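Local atomic coordinates of haloacid dehalogenase-like hydrolase (Salmonella enterica subsp. enterica serovar Typhi, PDB entry 4EZE), a protein that probably hydrolyses O-phosphoserine to serine and phosphate with the help of magnesium, the last step of serine biosynthesis. Residues A[268-271]-A[272-276]; A[287-291]-A[292-296]; A[152-155]-A[156-159]; A[83-86]-A[87-91]. One frame throughout, in Å; residues are numbered along the deposited sequence. Where two conformers were deposited one is given.

Overall arrangement
Contacts 1 and 2 follow neighbouring strands of the parallel six-stranded sheet of the HAD core. Residues 268-276 run off the end of strand 265-269 into helix 275-280, residues 287-296 leave the neighbouring strand 283-287 for helix 291-296, and the two meet with centres about 8 Å apart. Contact 3, in helix 152-161, lies about 17 Å from contact 1 between centres, on the far side of the metal site from contact 4. The latter belongs to helix 81-93, which packs on the antiparallel N-terminal sheet, and its centre is about 37 Å from that of contact 3. Along the chain the order is 4, 3, 1, 2, so the N-terminal domain precedes the HAD part that carries the metal site.

Contact 1: A[268-271]-A[272-276]; sequences CGDG and ANDLP. With NA (sodium ion), chain D.
Asp274 OD2 is gripped by two backbone N-H groups of the loop that leaves strand 265-269. Gly271 N donates to it at 3.1 Å along a fairly straight line (166°), arriving on the anti side of the carboxylate, whereas the bond from Asp270 N at 3.2 Å is weak and bent. With CG set beside its own backbone N (chi1 -73°), the Asp274 carboxylate reaches back to the N-H groups of Asp270 and Gly271. The turn is closed in the other sense by Asp274 N, which donates to Gly271 O at 2.8 Å, at the start of the 3-10 turn that leads into helix 275-280. Asp270 sends its carboxylate to the sodium ion, bound by OD1 at 2.4 Å, and its plane is turned 65° from that of Asp274. Water 1, a further ligand of the sodium, donates to Asn273 OD1 at 3.0 Å and so ties the turn to the metal. Asp114 and Asp116 complete the protein ligands, and Lys247 forms a salt bridge with Asp274 OD1. This is the acidic motif (motif IV) of the HAD superfamily, with Asp270 and Asp274 as its two aspartates: Asp270 serves as a metal ligand, while the bonding of Asp274 to backbone N-H groups and a lysine is consistent with holding the loop that carries Asp270.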
# COMPACT_ATOMS: atom_id res chain seq x y z
N CYS A 268 -3.69 0.79 0.64
CA CYS A 268 -2.22 0.95 0.69
C CYS A 268 -1.69 0.99 -0.74
O CYS A 268 -2.12 0.21 -1.58
CB CYS A 268 -1.58 -0.27 1.34
SG CYS A 268 -2.22 -0.73 2.96
N GLY A 269 -0.74 1.87 -1.02
CA GLY A 269 -0.17 1.97 -2.37
C GLY A 269 1.13 2.73 -2.34
O GLY A 269 1.46 3.36 -1.33
N ASP A 270 1.86 2.69 -3.45
CA ASP A 270 3.15 3.34 -3.57
C ASP A 270 3.18 4.44 -4.65
O ASP A 270 4.03 5.35 -4.57
CB ASP A 270 4.18 2.32 -4.00
CG ASP A 270 3.93 1.83 -5.41
OD1 ASP A 270 2.87 1.21 -5.64
OD2 ASP A 270 4.77 2.11 -6.29
N GLY A 271 2.31 4.36 -5.65
CA GLY A 271 2.45 5.19 -6.89
C GLY A 271 1.34 6.19 -7.17
O GLY A 271 0.24 6.10 -6.61
N ALA A 272 1.64 7.15 -8.05
CA ALA A 272 0.66 8.18 -8.41
C ALA A 272 -0.69 7.59 -8.83
O ALA A 272 -1.71 8.16 -8.52
CB ALA A 272 1.21 9.09 -9.49
N ASN A 273 -0.70 6.46 -9.53
CA ASN A 273 -1.99 5.90 -9.96
C ASN A 273 -2.81 5.34 -8.78
O ASN A 273 -3.92 4.85 -8.98
CB ASN A 273 -1.86 4.88 -11.10
CG ASN A 273 -0.91 3.76 -10.78
OD1 ASN A 273 -0.81 3.31 -9.63
ND2 ASN A 273 -0.18 3.31 -11.79
N ASP A 274 -2.27 5.47 -7.57
CA ASP A 274 -2.90 5.03 -6.34
C ASP A 274 -3.53 6.23 -5.59
O ASP A 274 -4.39 6.05 -4.72
CB ASP A 274 -1.88 4.33 -5.42
CG ASP A 274 -1.47 2.95 -5.92
OD1 ASP A 274 -2.34 2.18 -6.35
OD2 ASP A 274 -0.27 2.61 -5.85
N LEU A 275 -3.11 7.44 -5.91
CA LEU A 275 -3.60 8.61 -5.15
C LEU A 275 -5.14 8.71 -4.97
O LEU A 275 -5.62 8.93 -3.85
CB LEU A 275 -3.04 9.92 -5.69
CG LEU A 275 -1.58 10.19 -5.29
CD1 LEU A 275 -1.05 11.40 -6.05
CD2 LEU A 275 -1.45 10.45 -3.80
N PRO A 276 -5.91 8.59 -6.07
CA PRO A 276 -7.36 8.72 -5.93
C PRO A 276 -7.91 7.71 -4.94
O PRO A 276 -8.67 8.06 -4.04
CB PRO A 276 -7.86 8.42 -7.33
CG PRO A 276 -6.76 8.95 -8.19
CD PRO A 276 -5.50 8.58 -7.48
NA NA D . 2.04 0.13 -7.55
O HOH W 1 1.70 1.96 -8.55
O HOH W 2 3.85 0.46 -9.28

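Contact 2: A[287-291]-A[292-296]; sequences WKAKP and VVREK
After strand 283-287 the chain turns at Lys288, which has left-handed backbone angles, then runs extended through Ala289 and Lys290 and enters helix 291-296 with Lys290 at the N-cap. Ala289 turns its methyl toward the helix, where CB meets Val293 CB at 3.8 Å and Val293 CG1 at 3.9 Å. Val293 in turn packs against Leu275 and Leu278 of helix 275-280, so the methyl and the valine join the loop to the apolar side of the neighbouring helix. Lys290 O accepts the first regular helical bond, from Arg294 N at 2.9 Å, together with a weaker one from Val293 N. The Arg294 side chain was modelled in two conformers, and its contact holds for one of them. In that conformer CG lies beside the backbone N (chi1 -69°) and the chain runs extended to NE, which donates to Ala289 O at 2.8 Å; the oxygen sits at the guanidinium edge, only 6° from its plane, although the N-H...O angle is only 133°. There the arginine links the loop to the first turn of the helix and would place positive charge beside the Ala289 peptide, whereas the bonds to Lys290 O come from the backbone.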
# COMPACT_ATOMS: atom_id res chain seq x y z
N TRP A 287 3.09 3.31 0.96
CA TRP A 287 4.09 2.31 1.25
C TRP A 287 5.35 2.57 0.47
O TRP A 287 5.37 2.40 -0.73
CB TRP A 287 3.52 0.94 0.91
CG TRP A 287 4.53 -0.11 0.76
CD1 TRP A 287 5.08 -0.52 -0.39
CD2 TRP A 287 5.10 -0.89 1.79
NE1 TRP A 287 5.98 -1.50 -0.15
CE2 TRP A 287 6.01 -1.76 1.19
CE3 TRP A 287 4.94 -0.95 3.17
CZ2 TRP A 287 6.76 -2.66 1.91
CZ3 TRP A 287 5.67 -1.84 3.88
CH2 TRP A 287 6.58 -2.69 3.25
N LYS A 288 6.39 3.04 1.15
CA LYS A 288 7.69 3.21 0.54
C LYS A 288 7.46 3.93 -0.78
O LYS A 288 7.99 3.56 -1.80
CB LYS A 288 8.40 1.88 0.40
CG LYS A 288 8.67 1.26 1.75
CD LYS A 288 9.50 0.00 1.69
CE LYS A 288 9.78 -0.50 3.09
NZ LYS A 288 10.38 -1.86 3.10
N ALA A 289 6.62 4.94 -0.71
CA ALA A 289 6.03 5.59 -1.86
C ALA A 289 6.83 6.60 -2.66
O ALA A 289 7.81 7.15 -2.18
CB ALA A 289 4.70 6.20 -1.46
N LYS A 290 6.39 6.82 -3.89
CA LYS A 290 6.88 7.94 -4.70
C LYS A 290 6.71 9.27 -3.98
O LYS A 290 5.73 9.48 -3.26
CB LYS A 290 6.15 8.00 -6.03
CG LYS A 290 6.29 6.73 -6.86
CD LYS A 290 7.75 6.43 -7.14
CE LYS A 290 7.89 5.56 -8.37
NZ LYS A 290 6.83 4.51 -8.39
N PRO A 291 7.66 10.19 -4.21
CA PRO A 291 7.65 11.54 -3.63
C PRO A 291 6.28 12.24 -3.72
O PRO A 291 5.83 12.84 -2.73
CB PRO A 291 8.71 12.27 -4.47
CG PRO A 291 9.69 11.19 -4.83
CD PRO A 291 8.85 9.95 -5.05
N VAL A 292 5.62 12.18 -4.86
CA VAL A 292 4.35 12.89 -5.00
C VAL A 292 3.27 12.29 -4.10
O VAL A 292 2.37 13.00 -3.65
CB VAL A 292 3.85 12.96 -6.46
CG1 VAL A 292 3.61 11.56 -7.01
CG2 VAL A 292 2.58 13.80 -6.53
N VAL A 293 3.37 10.99 -3.84
CA VAL A 293 2.48 10.31 -2.91
C VAL A 293 2.85 10.62 -1.46
O VAL A 293 1.98 10.91 -0.64
CB VAL A 293 2.46 8.78 -3.13
CG1 VAL A 293 1.41 8.12 -2.24
CG2 VAL A 293 2.16 8.47 -4.59
N ARG A 294 4.13 10.57 -1.11
CA ARG A 294 4.54 10.85 0.25
C ARG A 294 4.07 12.26 0.66
O ARG A 294 3.93 12.57 1.84
CB ARG A 294 6.07 10.69 0.41
CG ARG A 294 6.57 9.24 0.31
CD ARG A 294 8.08 9.18 0.09
NE ARG A 294 8.67 7.86 0.34
CZ ARG A 294 9.39 7.55 1.43
NH1 ARG A 294 9.61 8.49 2.34
NH2 ARG A 294 9.89 6.32 1.61
N GLU A 295 3.80 13.12 -0.32
CA GLU A 295 3.43 14.49 0.00
C GLU A 295 1.94 14.69 0.22
O GLU A 295 1.54 15.55 1.01
CB GLU A 295 3.93 15.47 -1.04
CG GLU A 295 5.42 15.76 -0.93
CD GLU A 295 5.82 17.00 -1.70
OE1 GLU A 295 5.04 17.98 -1.67
OE2 GLU A 295 6.91 17.00 -2.31
N LYS A 296 1.10 13.92 -0.46
CA LYS A 296 -0.33 14.03 -0.17
C LYS A 296 -0.79 13.07 0.92
O LYS A 296 -1.77 13.34 1.61
CB LYS A 296 -1.16 13.85 -1.44
CG LYS A 296 -0.94 14.95 -2.47
CD LYS A 296 -2.15 15.13 -3.35
CE LYS A 296 -1.82 15.98 -4.57
NZ LYS A 296 -0.81 15.30 -5.44

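Contact 3: A[152-155]-A[156-159]; sequences FNAS and FTRR
Helix 152-161, consistent with an element of the helical cap of phosphoserine phosphatases, adds side-chain bonds to its main-chain ones. Regular bonds join each residue to the fourth one on, from Phe156 N to Phe152 O through Arg159 N to Ser155 O. At Asn153 O the pattern is doubled: Thr157 N donates at 2.7 Å and Thr157 OG1 at 2.9 Å. The hydroxyl reaches that carbonyl because it sits between the backbone N and the carbonyl carbon (chi1 39°), folded against the preceding turn.

One turn apart, Ser155 and Arg159 form a side-chain pair. Ser155 OG lies at the guanidinium edge and accepts from Arg159 NE at 3.2 Å, with the oxygen 20° out of the guanidinium plane; the second contact, from NH2 at 3.3 Å, is weak. A bend at chi3 (-67°) turns NE back toward Ser155, where it also makes a weak bond to Ser155 O. Around this pair, Ser155 packs on Ala145 and Arg159 on Ile138 and Ile141 of helix 135-146, while Phe156 and Thr157 meet Ile237 of strand 232-237. The Arg159 side chain comes within about 7 Å of that of Asp116, the predicted proton donor. A helix packed in this way on helix 135-146 and strand 232-237, close to the active site, is as expected of the cap of a HAD phosphatase.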
# COMPACT_ATOMS: atom_id res chain seq x y z
N PHE A 152 -1.39 7.09 -19.75
CA PHE A 152 -1.17 5.89 -18.96
C PHE A 152 -1.90 4.67 -19.51
O PHE A 152 -1.38 3.56 -19.46
CB PHE A 152 -1.54 6.13 -17.51
CG PHE A 152 -0.89 7.33 -16.93
CD1 PHE A 152 0.47 7.32 -16.65
CD2 PHE A 152 -1.61 8.48 -16.68
CE1 PHE A 152 1.08 8.43 -16.12
CE2 PHE A 152 -1.00 9.58 -16.15
CZ PHE A 152 0.34 9.56 -15.87
N ASN A 153 -3.11 4.86 -20.01
CA ASN A 153 -3.82 3.75 -20.61
C ASN A 153 -3.06 3.27 -21.83
O ASN A 153 -2.92 2.08 -22.06
CB ASN A 153 -5.24 4.16 -21.01
CG ASN A 153 -6.18 4.21 -19.83
OD1 ASN A 153 -5.77 4.34 -18.70
ND2 ASN A 153 -7.47 4.10 -20.11
N ALA A 154 -2.55 4.22 -22.60
CA ALA A 154 -1.79 3.92 -23.81
C ALA A 154 -0.42 3.32 -23.41
O ALA A 154 0.13 2.47 -24.12
CB ALA A 154 -1.63 5.16 -24.67
N SER A 155 0.09 3.73 -22.25
CA SER A 155 1.25 3.06 -21.68
C SER A 155 0.91 1.60 -21.43
O SER A 155 1.64 0.69 -21.85
CB SER A 155 1.64 3.71 -20.36
OG SER A 155 2.46 2.84 -19.59
N PHE A 156 -0.20 1.36 -20.75
CA PHE A 156 -0.61 -0.01 -20.47
C PHE A 156 -0.86 -0.80 -21.76
O PHE A 156 -0.39 -1.93 -21.92
CB PHE A 156 -1.85 -0.04 -19.55
CG PHE A 156 -2.31 -1.43 -19.23
CD1 PHE A 156 -1.68 -2.16 -18.23
CD2 PHE A 156 -3.32 -2.04 -19.96
CE1 PHE A 156 -2.06 -3.47 -17.96
CE2 PHE A 156 -3.71 -3.35 -19.69
CZ PHE A 156 -3.08 -4.06 -18.68
N THR A 157 -1.60 -0.23 -22.70
CA THR A 157 -1.93 -0.98 -23.91
C THR A 157 -0.66 -1.32 -24.68
O THR A 157 -0.45 -2.46 -25.11
CB THR A 157 -2.92 -0.22 -24.83
OG1 THR A 157 -2.59 1.17 -24.83
CG2 THR A 157 -4.34 -0.34 -24.31
N ARG A 158 0.19 -0.31 -24.87
CA ARG A 158 1.46 -0.50 -25.58
C ARG A 158 2.31 -1.61 -24.99
O ARG A 158 2.80 -2.48 -25.72
CB ARG A 158 2.28 0.79 -25.60
CG ARG A 158 2.19 1.55 -26.91
CD ARG A 158 2.77 2.95 -26.76
NE ARG A 158 3.09 3.54 -28.05
CZ ARG A 158 2.19 3.91 -28.96
NH1 ARG A 158 0.90 3.73 -28.72
NH2 ARG A 158 2.58 4.43 -30.11
N ARG A 159 2.50 -1.58 -23.68
CA ARG A 159 3.31 -2.60 -23.03
C ARG A 159 2.70 -3.98 -23.15
O ARG A 159 3.40 -4.97 -23.37
CB ARG A 159 3.57 -2.24 -21.56
CG ARG A 159 4.56 -1.09 -21.44
CD ARG A 159 4.84 -0.68 -19.99
NE ARG A 159 3.66 -0.10 -19.39
CZ ARG A 159 3.08 -0.55 -18.29
NH1 ARG A 159 3.63 -1.56 -17.63
NH2 ARG A 159 1.99 0.04 -17.82

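Contact 4: A[83-86]-A[87-91]; sequences FYRY and LRELS
Tyr84 and Arg88 extend together from one face of helix 81-93, with ring and guanidinium planes 76° apart. The helix packs against the antiparallel N-terminal sheet, and these residues are one turn apart in it. Arg88 CB sits over one face of the tyrosine ring as a CH-pi contact, 4.2 Å from the centroid and displaced toward the rim. Beyond it the arginine chain bends at chi2 and chi3, which carries the guanidinium round to the phenol oxygen. Arg88 NE then donates to Tyr84 OH at 2.9 Å, nearly straight (173°) and within the guanidinium plane, and the same oxygen takes a weak bond from NH2. The Tyr84 ring is also stacked with His298, whose carbonyl receives a weak bond from Arg88 NH2, so the pair reaches from this helix to the segment before strand 299-301.

Arg85 and Glu89 also run alongside one another, but their flat groups are turned by 58°. The arginine points its guanidinium edge at the acid, whereas the carboxylate is approached from above its plane; Arg85 also has Glu82 as a salt-bridge partner. Two apolar pairs complete the contact. Phe83 and Leu87 run alongside each other, touching Ile26 of strand 23-29, and meet through CE2 and CD2 at 3.9 Å. Tyr86 CE2 approaches Leu90 CD2 at 4.2 Å, near Thr44 of helix 34-45. In the salt bridge, Arg85 NH1 donates to Glu89 OE1 at 2.7 Å.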
# COMPACT_ATOMS: atom_id res chain seq x y z
N PHE A 83 2.73 20.73 12.79
CA PHE A 83 3.32 19.74 13.67
C PHE A 83 3.58 18.42 12.91
O PHE A 83 4.58 17.72 13.15
CB PHE A 83 2.43 19.49 14.88
CG PHE A 83 2.90 18.36 15.75
CD1 PHE A 83 3.86 18.57 16.72
CD2 PHE A 83 2.39 17.08 15.57
CE1 PHE A 83 4.31 17.53 17.51
CE2 PHE A 83 2.83 16.03 16.37
CZ PHE A 83 3.79 16.26 17.35
N TYR A 84 2.68 18.08 11.99
CA TYR A 84 2.85 16.89 11.16
C TYR A 84 4.09 17.05 10.31
O TYR A 84 5.03 16.25 10.40
CB TYR A 84 1.64 16.62 10.24
CG TYR A 84 2.02 15.59 9.18
CD1 TYR A 84 2.25 14.27 9.53
CD2 TYR A 84 2.23 15.96 7.86
CE1 TYR A 84 2.64 13.34 8.59
CE2 TYR A 84 2.60 15.02 6.90
CZ TYR A 84 2.81 13.71 7.28
OH TYR A 84 3.21 12.76 6.36
N ARG A 85 4.10 18.09 9.48
CA ARG A 85 5.24 18.37 8.62
C ARG A 85 6.56 18.15 9.39
O ARG A 85 7.46 17.45 8.91
CB ARG A 85 5.16 19.79 8.04
CG ARG A 85 6.03 20.02 6.81
CD ARG A 85 6.65 21.42 6.77
NE ARG A 85 7.25 21.80 8.05
CZ ARG A 85 8.49 21.50 8.43
NH1 ARG A 85 9.30 20.81 7.63
NH2 ARG A 85 8.94 21.89 9.62
N TYR A 86 6.65 18.74 10.58
CA TYR A 86 7.89 18.64 11.35
C TYR A 86 8.15 17.20 11.84
O TYR A 86 9.29 16.71 11.80
CB TYR A 86 7.89 19.65 12.51
CG TYR A 86 9.17 19.65 13.36
CD1 TYR A 86 10.36 20.15 12.86
CD2 TYR A 86 9.17 19.17 14.67
CE1 TYR A 86 11.52 20.16 13.62
CE2 TYR A 86 10.33 19.18 15.45
CZ TYR A 86 11.50 19.68 14.91
OH TYR A 86 12.66 19.71 15.64
N LEU A 87 7.12 16.51 12.30
CA LEU A 87 7.31 15.13 12.75
C LEU A 87 7.85 14.26 11.58
O LEU A 87 8.87 13.56 11.70
CB LEU A 87 6.00 14.59 13.31
CG LEU A 87 6.10 13.31 14.15
CD1 LEU A 87 7.19 13.42 15.20
CD2 LEU A 87 4.78 12.99 14.81
N ARG A 88 7.18 14.38 10.44
CA ARG A 88 7.54 13.67 9.22
C ARG A 88 8.97 13.95 8.80
O ARG A 88 9.73 13.03 8.56
CB ARG A 88 6.59 14.06 8.09
CG ARG A 88 6.92 13.35 6.76
CD ARG A 88 6.92 11.82 6.93
NE ARG A 88 5.56 11.30 7.19
CZ ARG A 88 5.27 10.13 7.79
NH1 ARG A 88 6.22 9.32 8.25
NH2 ARG A 88 3.98 9.79 7.93
N GLU A 89 9.35 15.22 8.72
CA GLU A 89 10.72 15.55 8.32
C GLU A 89 11.72 14.91 9.28
O GLU A 89 12.79 14.41 8.89
CB GLU A 89 10.91 17.07 8.29
CG GLU A 89 12.36 17.51 8.50
CD GLU A 89 12.48 19.02 8.69
OE1 GLU A 89 11.81 19.78 7.97
OE2 GLU A 89 13.26 19.46 9.56
N LEU A 90 11.37 14.94 10.55
CA LEU A 90 12.19 14.39 11.61
C LEU A 90 12.29 12.88 11.49
O LEU A 90 13.30 12.28 11.86
CB LEU A 90 11.55 14.75 12.94
CG LEU A 90 12.37 14.57 14.20
CD1 LEU A 90 13.69 15.31 14.06
CD2 LEU A 90 11.57 15.16 15.34
N SER A 91 11.23 12.27 11.00
CA SER A 91 11.20 10.82 10.96
C SER A 91 12.08 10.39 9.81
O SER A 91 12.62 9.29 9.82
CB SER A 91 9.78 10.30 10.74
OG SER A 91 9.37 10.49 9.39